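Local coordinates for Alr1585 protein (Nostoc sp., PDB 5C2I), which is a haem-containing DyP-type (dye-decolorizing) peroxidase that probably uses hydrogen peroxide to oxidise dyes and related substrates, at residues 157-160 with 161-165; 69-72 with 73-77; 277-281 with 282-286. The protein carries 1 engineered substitution. All coordinates share one frame; numbering follows the deposited sequence.

Contact 1 of 3, residues 157-160 with 161-165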
ATOM      1  N   ASP A 157     -18.241  -5.840   0.079  1.00 20.15           N
ATOM      2  CA  ASP A 157     -16.877  -5.277   0.080  1.00 21.46           C
ATOM      3  C   ASP A 157     -15.912  -5.971  -0.891  1.00 21.52           C
ATOM      4  O   ASP A 157     -14.957  -5.339  -1.338  1.00 22.22           O
ATOM      5  CB  ASP A 157     -16.288  -5.338   1.487  1.00 23.01           C
ATOM      6  CG  ASP A 157     -16.996  -4.369   2.453  1.00 24.59           C
ATOM      7  OD1 ASP A 157     -17.415  -3.286   2.067  1.00 22.43           O
ATOM      8  OD2 ASP A 157     -17.093  -4.737   3.629  1.00 31.07           O
ATOM      9  N   ASP A 158     -16.140  -7.247  -1.181  1.00 20.53           N
ATOM     10  CA  ASP A 158     -15.259  -8.020  -2.054  1.00 22.01           C
ATOM     11  C   ASP A 158     -15.816  -7.904  -3.503  1.00 20.85           C
ATOM     12  O   ASP A 158     -16.806  -8.536  -3.841  1.00 18.76           O
ATOM     13  CB  ASP A 158     -15.228  -9.474  -1.604  1.00 24.19           C
ATOM     14  CG  ASP A 158     -14.335 -10.383  -2.498  1.00 27.72           C
ATOM     15  OD1 ASP A 158     -14.088 -10.107  -3.676  1.00 29.35           O
ATOM     16  OD2 ASP A 158     -13.940 -11.473  -2.032  1.00 32.94           O
ATOM     17  N   ILE A 159     -15.190  -7.059  -4.311  1.00 19.91           N
ATOM     18  CA  ILE A 159     -15.750  -6.773  -5.664  1.00 19.56           C
ATOM     19  C   ILE A 159     -15.813  -8.038  -6.546  1.00 19.45           C
ATOM     20  O   ILE A 159     -16.809  -8.293  -7.167  1.00 18.74           O
ATOM     21  CB  ILE A 159     -14.994  -5.607  -6.350  1.00 20.18           C
ATOM     22  CG1 ILE A 159     -15.615  -5.239  -7.687  1.00 20.34           C
ATOM     23  CG2 ILE A 159     -13.521  -5.911  -6.571  1.00 21.66           C
ATOM     24  CD1 ILE A 159     -17.095  -4.944  -7.662  1.00 19.92           C
ATOM     25  N   VAL A 160     -14.774  -8.864  -6.559  1.00 20.16           N
ATOM     26  CA  VAL A 160     -14.772 -10.035  -7.460  1.00 21.15           C
ATOM     27  C   VAL A 160     -15.897 -10.988  -7.094  1.00 21.57           C
ATOM     28  O   VAL A 160     -16.668 -11.413  -7.945  1.00 19.66           O
ATOM     29  CB  VAL A 160     -13.439 -10.762  -7.436  1.00 22.42           C
ATOM     30  CG1 VAL A 160     -13.546 -12.101  -8.158  1.00 23.75           C
ATOM     31  CG2 VAL A 160     -12.351  -9.878  -8.056  1.00 23.57           C
ATOM     32  N   ASP A 161     -16.057 -11.248  -5.798  1.00 22.23           N
ATOM     33  CA  ASP A 161     -17.162 -12.078  -5.337  1.00 23.38           C
ATOM     34  C   ASP A 161     -18.524 -11.471  -5.667  1.00 21.02           C
ATOM     35  O   ASP A 161     -19.432 -12.192  -6.086  1.00 20.98           O
ATOM     36  CB  ASP A 161     -17.099 -12.251  -3.815  1.00 26.81           C
ATOM     37  CG  ASP A 161     -17.722 -13.566  -3.371  1.00 32.66           C
ATOM     38  OD1 ASP A 161     -17.441 -14.642  -3.973  1.00 43.61           O
ATOM     39  OD2 ASP A 161     -18.543 -13.518  -2.442  1.00 38.61           O
ATOM     40  N   LEU A 162     -18.661 -10.160  -5.471  1.00 19.12           N
ATOM     41  CA  LEU A 162     -19.892  -9.460  -5.797  1.00 17.79           C
ATOM     42  C   LEU A 162     -20.271  -9.717  -7.270  1.00 17.88           C
ATOM     43  O   LEU A 162     -21.426 -10.029  -7.585  1.00 17.08           O
ATOM     44  CB  LEU A 162     -19.750  -7.979  -5.556  1.00 17.42           C
ATOM     45  CG  LEU A 162     -20.913  -7.087  -6.002  1.00 17.23           C
ATOM     46  CD1 LEU A 162     -22.233  -7.488  -5.350  1.00 17.07           C
ATOM     47  CD2 LEU A 162     -20.620  -5.596  -5.762  1.00 17.50           C
ATOM     48  N   LEU A 163     -19.276  -9.608  -8.152  1.00 17.67           N
ATOM     49  CA  LEU A 163     -19.519  -9.796  -9.593  1.00 17.66           C
ATOM     50  C   LEU A 163     -19.999 -11.228  -9.874  1.00 17.99           C
ATOM     51  O   LEU A 163     -20.896 -11.417 -10.709  1.00 17.96           O
ATOM     52  CB  LEU A 163     -18.282  -9.483 -10.415  1.00 17.51           C
ATOM     53  CG  LEU A 163     -17.809  -8.039 -10.270  1.00 17.39           C
ATOM     54  CD1 LEU A 163     -16.450  -7.863 -10.937  1.00 18.00           C
ATOM     55  CD2 LEU A 163     -18.794  -7.027 -10.827  1.00 17.21           C
ATOM     56  N   GLN A 164     -19.375 -12.219  -9.234  1.00 18.33           N
ATOM     57  CA  GLN A 164     -19.760 -13.600  -9.442  1.00 19.08           C
ATOM     58  C   GLN A 164     -21.200 -13.856  -9.006  1.00 19.33           C
ATOM     59  O   GLN A 164     -21.975 -14.549  -9.686  1.00 18.98           O
ATOM     60  CB  GLN A 164     -18.827 -14.597  -8.717  1.00 19.36           C
ATOM     61  CG  GLN A 164     -17.333 -14.381  -8.953  1.00 19.51           C
ATOM     62  CD  GLN A 164     -16.963 -14.281 -10.454  1.00 20.07           C
ATOM     63  OE1 GLN A 164     -17.136 -15.237 -11.204  1.00 20.48           O
ATOM     64  NE2 GLN A 164     -16.396 -13.150 -10.853  1.00 19.62           N
ATOM     65  N   ILE A 165     -21.532 -13.347  -7.827  1.00 19.51           N
ATOM     66  CA  ILE A 165     -22.844 -13.559  -7.262  1.00 20.55           C
ATOM     67  C   ILE A 165     -23.890 -12.871  -8.139  1.00 19.84           C
ATOM     68  O   ILE A 165     -24.922 -13.444  -8.435  1.00 19.63           O
ATOM     69  CB  ILE A 165     -22.909 -13.030  -5.802  1.00 21.62           C
ATOM     70  CG1 ILE A 165     -22.110 -13.980  -4.937  1.00 24.09           C
ATOM     71  CG2 ILE A 165     -24.360 -12.994  -5.325  1.00 21.80           C
ATOM     72  CD1 ILE A 165     -21.815 -13.452  -3.548  1.00 26.77           C
TER
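Asp158 occupies the N-cap position of helix 159-176, and its OD1 accepts from Asp161 N at 3.1 Å. The bond is almost straight at hydrogen, 178°, yet the donor stands 63° out of the carboxylate plane, above its face. CG lies anti to the Asp158 backbone N (chi1 179°), a turn that folds the carboxylate back over the first turn and brings CG within 3.6 Å of Asp161 CB. Replacing Asp158 with an alanine would probably leave Asp161 N without its side-chain acceptor and lose the carboxylate's cover of the Asp161 methylene. Asp158 O begins the main-chain bonding by accepting from Leu162 N at 3.0 Å. Next, Ile159 receives Leu163 N on its carbonyl, while its CD1 touches Leu162 CD2 and Leu163 CG, each at 4.1 Å; Leu162 also packs on strand 42-50, and Leu163 on strand 177-189. Val160 O accepts from Gln164 N at 3.1 Å, with a weak second bond from Gln164 NE2 at 3.4 Å; the Gln164 amide has stronger partners in the second subunit, OE1 to Gly370 N and NE2 to Asp184 O. Asp158 OD2 and Asp161 OD2 lie 5.1 Å apart, so two probably negative groups gather at the amino end of the helix, where its dipole is likely to offset their repulsion and favour their ionised forms.

Contact 2 of 3, residues 69-72 with 73-77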
ATOM      1  N   TYR A  69     -32.118 -13.618  -0.903  1.00 20.49           N
ATOM      2  CA  TYR A  69     -31.116 -12.553  -0.882  1.00 20.28           C
ATOM      3  C   TYR A  69     -31.446 -11.298  -0.095  1.00 19.34           C
ATOM      4  O   TYR A  69     -30.533 -10.673   0.440  1.00 19.38           O
ATOM      5  CB  TYR A  69     -30.799 -12.121  -2.331  1.00 20.02           C
ATOM      6  CG  TYR A  69     -30.022 -13.192  -3.068  1.00 20.69           C
ATOM      7  CD1 TYR A  69     -28.675 -13.358  -2.844  1.00 21.44           C
ATOM      8  CD2 TYR A  69     -30.636 -14.016  -4.001  1.00 21.71           C
ATOM      9  CE1 TYR A  69     -27.946 -14.357  -3.508  1.00 22.78           C
ATOM     10  CE2 TYR A  69     -29.922 -14.981  -4.694  1.00 23.18           C
ATOM     11  CZ  TYR A  69     -28.575 -15.143  -4.442  1.00 23.54           C
ATOM     12  OH  TYR A  69     -27.862 -16.104  -5.113  1.00 24.56           O
ATOM     13  N   ILE A  70     -32.699 -10.859  -0.105  1.00 18.83           N
ATOM     14  CA  ILE A  70     -32.989  -9.518   0.426  1.00 18.06           C
ATOM     15  C   ILE A  70     -32.584  -9.458   1.899  1.00 17.76           C
ATOM     16  O   ILE A  70     -32.914 -10.342   2.698  1.00 17.45           O
ATOM     17  CB  ILE A  70     -34.453  -9.094   0.208  1.00 18.26           C
ATOM     18  CG1 ILE A  70     -34.711  -8.918  -1.308  1.00 17.89           C
ATOM     19  CG2 ILE A  70     -34.731  -7.787   0.918  1.00 17.70           C
ATOM     20  CD1 ILE A  70     -36.124  -8.560  -1.677  1.00 18.37           C
ATOM     21  N   THR A  71     -31.937  -8.365   2.249  1.00 16.97           N
ATOM     22  CA  THR A  71     -31.438  -8.128   3.589  1.00 16.95           C
ATOM     23  C   THR A  71     -32.431  -7.277   4.360  1.00 16.68           C
ATOM     24  O   THR A  71     -32.685  -6.151   3.973  1.00 16.64           O
ATOM     25  CB  THR A  71     -30.097  -7.381   3.513  1.00 16.79           C
ATOM     26  OG1 THR A  71     -29.214  -8.055   2.614  1.00 16.93           O
ATOM     27  CG2 THR A  71     -29.422  -7.302   4.888  1.00 17.24           C
ATOM     28  N   SER A  72     -32.922  -7.786   5.492  1.00 16.44           N
ATOM     29  CA  SER A  72     -33.716  -6.955   6.391  1.00 16.39           C
ATOM     30  C   SER A  72     -32.814  -6.011   7.219  1.00 16.43           C
ATOM     31  O   SER A  72     -31.611  -6.230   7.351  1.00 15.25           O
ATOM     32  CB  SER A  72     -34.532  -7.834   7.318  1.00 16.92           C
ATOM     33  OG  SER A  72     -33.693  -8.508   8.228  1.00 17.13           O
ATOM     34  N   ALA A  73     -33.429  -5.029   7.869  1.00 16.81           N
ATOM     35  CA  ALA A  73     -32.697  -4.195   8.812  1.00 17.06           C
ATOM     36  C   ALA A  73     -32.116  -5.010   9.977  1.00 18.26           C
ATOM     37  O   ALA A  73     -30.989  -4.775  10.408  1.00 17.92           O
ATOM     38  CB  ALA A  73     -33.590  -3.085   9.317  1.00 17.19           C
ATOM     39  N   LYS A  74     -32.864  -6.000  10.448  1.00 19.08           N
ATOM     40  CA  LYS A  74     -32.372  -6.887  11.481  1.00 21.50           C
ATOM     41  C   LYS A  74     -31.170  -7.693  11.014  1.00 20.17           C
ATOM     42  O   LYS A  74     -30.166  -7.764  11.722  1.00 21.38           O
ATOM     43  CB  LYS A  74     -33.501  -7.820  11.984  1.00 24.26           C
ATOM     44  CG  LYS A  74     -33.121  -8.912  13.008  1.00 28.17           C
ATOM     45  CD  LYS A  74     -34.144 -10.068  13.056  1.00 34.22           C
ATOM     46  CE  LYS A  74     -33.894 -10.987  14.298  1.00 39.43           C
ATOM     47  NZ  LYS A  74     -32.657 -11.801  14.094  1.00 42.72           N
ATOM     48  N   LYS A  75     -31.257  -8.287   9.844  1.00 19.86           N
ATOM     49  CA  LYS A  75     -30.142  -9.065   9.285  1.00 20.92           C
ATOM     50  C   LYS A  75     -28.915  -8.171   9.077  1.00 19.35           C
ATOM     51  O   LYS A  75     -27.809  -8.575   9.411  1.00 20.25           O
ATOM     52  CB  LYS A  75     -30.540  -9.757   7.979  1.00 21.67           C
ATOM     53  CG  LYS A  75     -29.439 -10.602   7.357  1.00 23.04           C
ATOM     54  CD  LYS A  75     -29.184 -11.853   8.182  1.00 27.39           C
ATOM     55  CE  LYS A  75     -27.977 -12.630   7.632  1.00 29.01           C
ATOM     56  NZ  LYS A  75     -27.641 -13.836   8.410  1.00 29.50           N
ATOM     57  N   GLN A  76     -29.128  -6.977   8.546  1.00 18.81           N
ATOM     58  CA  GLN A  76     -28.036  -6.020   8.343  1.00 17.70           C
ATOM     59  C   GLN A  76     -27.295  -5.733   9.673  1.00 18.89           C
ATOM     60  O   GLN A  76     -26.060  -5.833   9.730  1.00 18.12           O
ATOM     61  CB  GLN A  76     -28.570  -4.729   7.778  1.00 17.05           C
ATOM     62  CG  GLN A  76     -27.514  -3.689   7.519  1.00 16.25           C
ATOM     63  CD  GLN A  76     -28.079  -2.367   7.104  1.00 16.82           C
ATOM     64  OE1 GLN A  76     -29.232  -2.291   6.660  1.00 16.39           O
ATOM     65  NE2 GLN A  76     -27.251  -1.304   7.171  1.00 15.69           N
ATOM     66  N   ALA A  77     -28.061  -5.468  10.737  1.00 19.90           N
ATOM     67  CA  ALA A  77     -27.481  -5.231  12.054  1.00 21.63           C
ATOM     68  C   ALA A  77     -26.746  -6.465  12.584  1.00 23.18           C
ATOM     69  O   ALA A  77     -25.643  -6.347  13.159  1.00 23.98           O
ATOM     70  CB  ALA A  77     -28.560  -4.774  13.050  1.00 22.10           C
TER
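Between Ser72 and Ala73 the chain passes from extended to helical geometry, and Ser72 O accepts from Gln76 N at 2.9 Å in the first turn of helix 73-86. Ser72 is the N-cap. Its OG takes the position between its own backbone N and carbonyl carbon (chi1 69°), which turns the hydroxyl over the open helix end, where it accepts from Lys75 N at 2.9 Å. The N-H...O angle of 166° shows a nearly direct approach. OG also lies 3.4 Å from Lys75 CB, so the cap touches the root of the lysine side chain, while the rest of that chain leads off. Beside the cap, the methyl of Thr71 rather than its hydroxyl faces the helix: CG2 sits 3.7 Å from Gln76 N, 4.0 Å from Gln76 CB and 4.1 Å from Lys75 CB, a small apolar cover over the side of the first turn. The Gln76 side chain, extended beyond CG, carries its amide away from this methyl, OE1 accepting from Asn33 N and NE2 donating to Lys36 O. Thr71 OG1 is hydrogen-bonded with Ala94 N, tying the linker after helix 55-68 to the edge strand 93-98 of the sheet. Ala73 and Ser72 complete the setting, the first packing on Leu27 of helix 24-29 and the second on Ile461 of helix 461-465.

Contact 3 of 3, residues 277-281 with 282-286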
ATOM      1  N   LEU A 277     -12.501  37.077  -6.258  1.00 26.95           N
ATOM      2  CA  LEU A 277     -12.640  37.535  -4.893  1.00 27.00           C
ATOM      3  C   LEU A 277     -11.318  37.789  -4.178  1.00 27.97           C
ATOM      4  O   LEU A 277     -11.314  38.260  -3.034  1.00 27.51           O
ATOM      5  CB  LEU A 277     -13.453  36.522  -4.078  1.00 26.34           C
ATOM      6  CG  LEU A 277     -14.867  36.251  -4.587  1.00 25.83           C
ATOM      7  CD1 LEU A 277     -15.471  35.089  -3.838  1.00 25.20           C
ATOM      8  CD2 LEU A 277     -15.720  37.506  -4.462  1.00 26.45           C
ATOM      9  N   ASN A 278     -10.205  37.432  -4.821  1.00 29.35           N
ATOM     10  CA  ASN A 278      -8.912  37.474  -4.201  1.00 30.61           C
ATOM     11  C   ASN A 278      -8.884  36.729  -2.862  1.00 30.80           C
ATOM     12  O   ASN A 278      -8.486  37.302  -1.835  1.00 32.38           O
ATOM     13  CB  ASN A 278      -8.472  38.942  -4.023  1.00 33.02           C
ATOM     14  CG  ASN A 278      -7.016  39.053  -3.755  1.00 35.54           C
ATOM     15  OD1 ASN A 278      -6.218  38.319  -4.329  1.00 39.15           O
ATOM     16  ND2 ASN A 278      -6.648  39.945  -2.862  1.00 37.64           N
ATOM     17  N   ILE A 279      -9.300  35.450  -2.889  1.00 27.94           N
ATOM     18  CA  ILE A 279      -9.223  34.556  -1.746  1.00 26.97           C
ATOM     19  C   ILE A 279      -8.537  33.225  -2.112  1.00 26.27           C
ATOM     20  O   ILE A 279      -8.291  32.931  -3.285  1.00 25.25           O
ATOM     21  CB  ILE A 279     -10.621  34.240  -1.181  1.00 25.90           C
ATOM     22  CG1 ILE A 279     -11.484  33.516  -2.232  1.00 24.75           C
ATOM     23  CG2 ILE A 279     -11.292  35.518  -0.704  1.00 26.35           C
ATOM     24  CD1 ILE A 279     -12.872  33.169  -1.775  1.00 24.09           C
ATOM     25  N   GLN A 280      -8.229  32.419  -1.096  1.00 25.77           N
ATOM     26  CA  GLN A 280      -7.681  31.094  -1.325  1.00 26.12           C
ATOM     27  C   GLN A 280      -8.678  30.208  -2.058  1.00 25.12           C
ATOM     28  O   GLN A 280      -9.880  30.259  -1.803  1.00 23.05           O
ATOM     29  CB  GLN A 280      -7.309  30.425   0.001  1.00 27.30           C
ATOM     30  CG  GLN A 280      -6.056  31.002   0.635  1.00 30.15           C
ATOM     31  CD  GLN A 280      -4.812  30.690  -0.175  1.00 32.49           C
ATOM     32  OE1 GLN A 280      -4.593  29.591  -0.654  1.00 37.98           O
ATOM     33  NE2 GLN A 280      -3.999  31.672  -0.326  1.00 36.80           N
ATOM     34  N   GLU A 281      -8.157  29.389  -2.964  1.00 25.28           N
ATOM     35  CA  GLU A 281      -8.978  28.445  -3.696  1.00 27.07           C
ATOM     36  C   GLU A 281      -9.778  27.521  -2.772  1.00 24.87           C
ATOM     37  O   GLU A 281     -10.945  27.229  -3.012  1.00 23.78           O
ATOM     38  CB  GLU A 281      -8.053  27.678  -4.600  1.00 30.63           C
ATOM     39  CG  GLU A 281      -8.669  26.568  -5.409  1.00 34.88           C
ATOM     40  CD  GLU A 281      -7.670  25.974  -6.419  1.00 38.66           C
ATOM     41  OE1 GLU A 281      -6.526  26.473  -6.552  1.00 39.30           O
ATOM     42  OE2 GLU A 281      -8.079  25.034  -7.138  1.00 43.51           O
ATOM     43  N   ASN A 282      -9.152  27.078  -1.687  1.00 24.48           N
ATOM     44  CA  ASN A 282      -9.878  26.226  -0.744  1.00 24.11           C
ATOM     45  C   ASN A 282     -11.099  26.919  -0.085  1.00 21.99           C
ATOM     46  O   ASN A 282     -12.166  26.302   0.054  1.00 20.46           O
ATOM     47  CB  ASN A 282      -8.927  25.532   0.238  1.00 26.36           C
ATOM     48  CG  ASN A 282      -8.213  26.477   1.163  1.00 29.91           C
ATOM     49  OD1 ASN A 282      -8.542  27.643   1.315  1.00 32.21           O
ATOM     50  ND2 ASN A 282      -7.196  25.949   1.805  1.00 34.52           N
ATOM     51  N   LEU A 283     -10.978  28.219   0.209  1.00 20.61           N
ATOM     52  CA  LEU A 283     -12.110  28.976   0.752  1.00 20.23           C
ATOM     53  C   LEU A 283     -13.201  29.184  -0.305  1.00 19.38           C
ATOM     54  O   LEU A 283     -14.402  29.058  -0.007  1.00 18.80           O
ATOM     55  CB  LEU A 283     -11.644  30.320   1.350  1.00 21.44           C
ATOM     56  CG  LEU A 283     -12.726  31.230   1.908  1.00 21.43           C
ATOM     57  CD1 LEU A 283     -13.519  30.572   3.036  1.00 21.35           C
ATOM     58  CD2 LEU A 283     -12.098  32.536   2.367  1.00 22.99           C
ATOM     59  N   ALA A 284     -12.816  29.442  -1.556  1.00 19.31           N
ATOM     60  CA  ALA A 284     -13.821  29.512  -2.640  1.00 18.60           C
ATOM     61  C   ALA A 284     -14.667  28.222  -2.693  1.00 18.04           C
ATOM     62  O   ALA A 284     -15.892  28.265  -2.823  1.00 17.69           O
ATOM     63  CB  ALA A 284     -13.150  29.785  -3.978  1.00 18.92           C
ATOM     64  N   GLY A 285     -13.997  27.074  -2.662  1.00 18.04           N
ATOM     65  CA  GLY A 285     -14.681  25.781  -2.568  1.00 17.29           C
ATOM     66  C   GLY A 285     -15.653  25.697  -1.401  1.00 16.63           C
ATOM     67  O   GLY A 285     -16.804  25.287  -1.581  1.00 16.51           O
ATOM     68  N   ALA A 286     -15.212  26.141  -0.217  1.00 17.57           N
ATOM     69  CA  ALA A 286     -16.043  26.132   0.953  1.00 16.93           C
ATOM     70  C   ALA A 286     -17.258  27.066   0.848  1.00 17.13           C
ATOM     71  O   ALA A 286     -18.332  26.762   1.392  1.00 17.17           O
ATOM     72  CB  ALA A 286     -15.231  26.489   2.180  1.00 17.86           C
TER
HETATM   73  O   HOH W   1      -6.319  27.312  -1.473  1.00 25.27           O
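A hydrophobic staple at the start of helix 281-289 joins Ile279, just before the N-cap residue Gln280, to Ala284. It follows directly on the Schellman motif that ends helix 263-277, in which Asn278 is the C-prime residue with a positive phi of 52°. Ile279 CD1 forms the staple, lying 3.7 Å from Ala284 N and 4.0 Å from Ala284 CB, with Leu283 CG at 4.2 Å on the same turn. The first torsion, 62°, sets CG1 between the backbone N and the carbonyl carbon, and the extended second torsion then carries CD1 out to the helix. The Gln280 side chain bends at chi2 and brings its OE1 to a water that donates to it at 3.0 Å and accepts from Asn282 N at 2.9 Å. Beside this bridge, Asn282 OD1 rests 3.3 Å from Gln280 CB, a contact with a methylene. On the main chain, Gln280 O accepts from Ala284 N at 3.1 Å and Glu281 O from Gly285 N. Gln270 NE2 of the preceding helix also donates to Glu281 O, so that carbonyl is gripped twice and the two helices are linked through it. The amino end of the helix is therefore satisfied at Asn282 through water, with the glutamine amide serving as a second-shell acceptor, while the apolar staple covers the adjoining turn.

Along the chain the order is contact 2, contact 1, contact 3, and each lies at the start of a helix: 73-86, 159-176 and 281-289. Contacts 1 and 2 both belong to the N-terminal DyP alpha+beta barrel domain, with centres 18 Å apart, and they meet where Ile165 CG2 packs 4.2 Å from Tyr69 CE1. Both pack on one antiparallel sheet, contact 1 through Leu162 on strand 42-50 and contact 2 through Thr71 and Gln76 on strand 93-98. Contact 3 belongs to the C-terminal part of the peroxidase, its centre 41 Å from that of contact 1. Gln164 bonds to the second subunit and Gln280 packs on the third, so these two helix starts take part in subunit contacts of the tetramer, whereas no other chain touches contact 2.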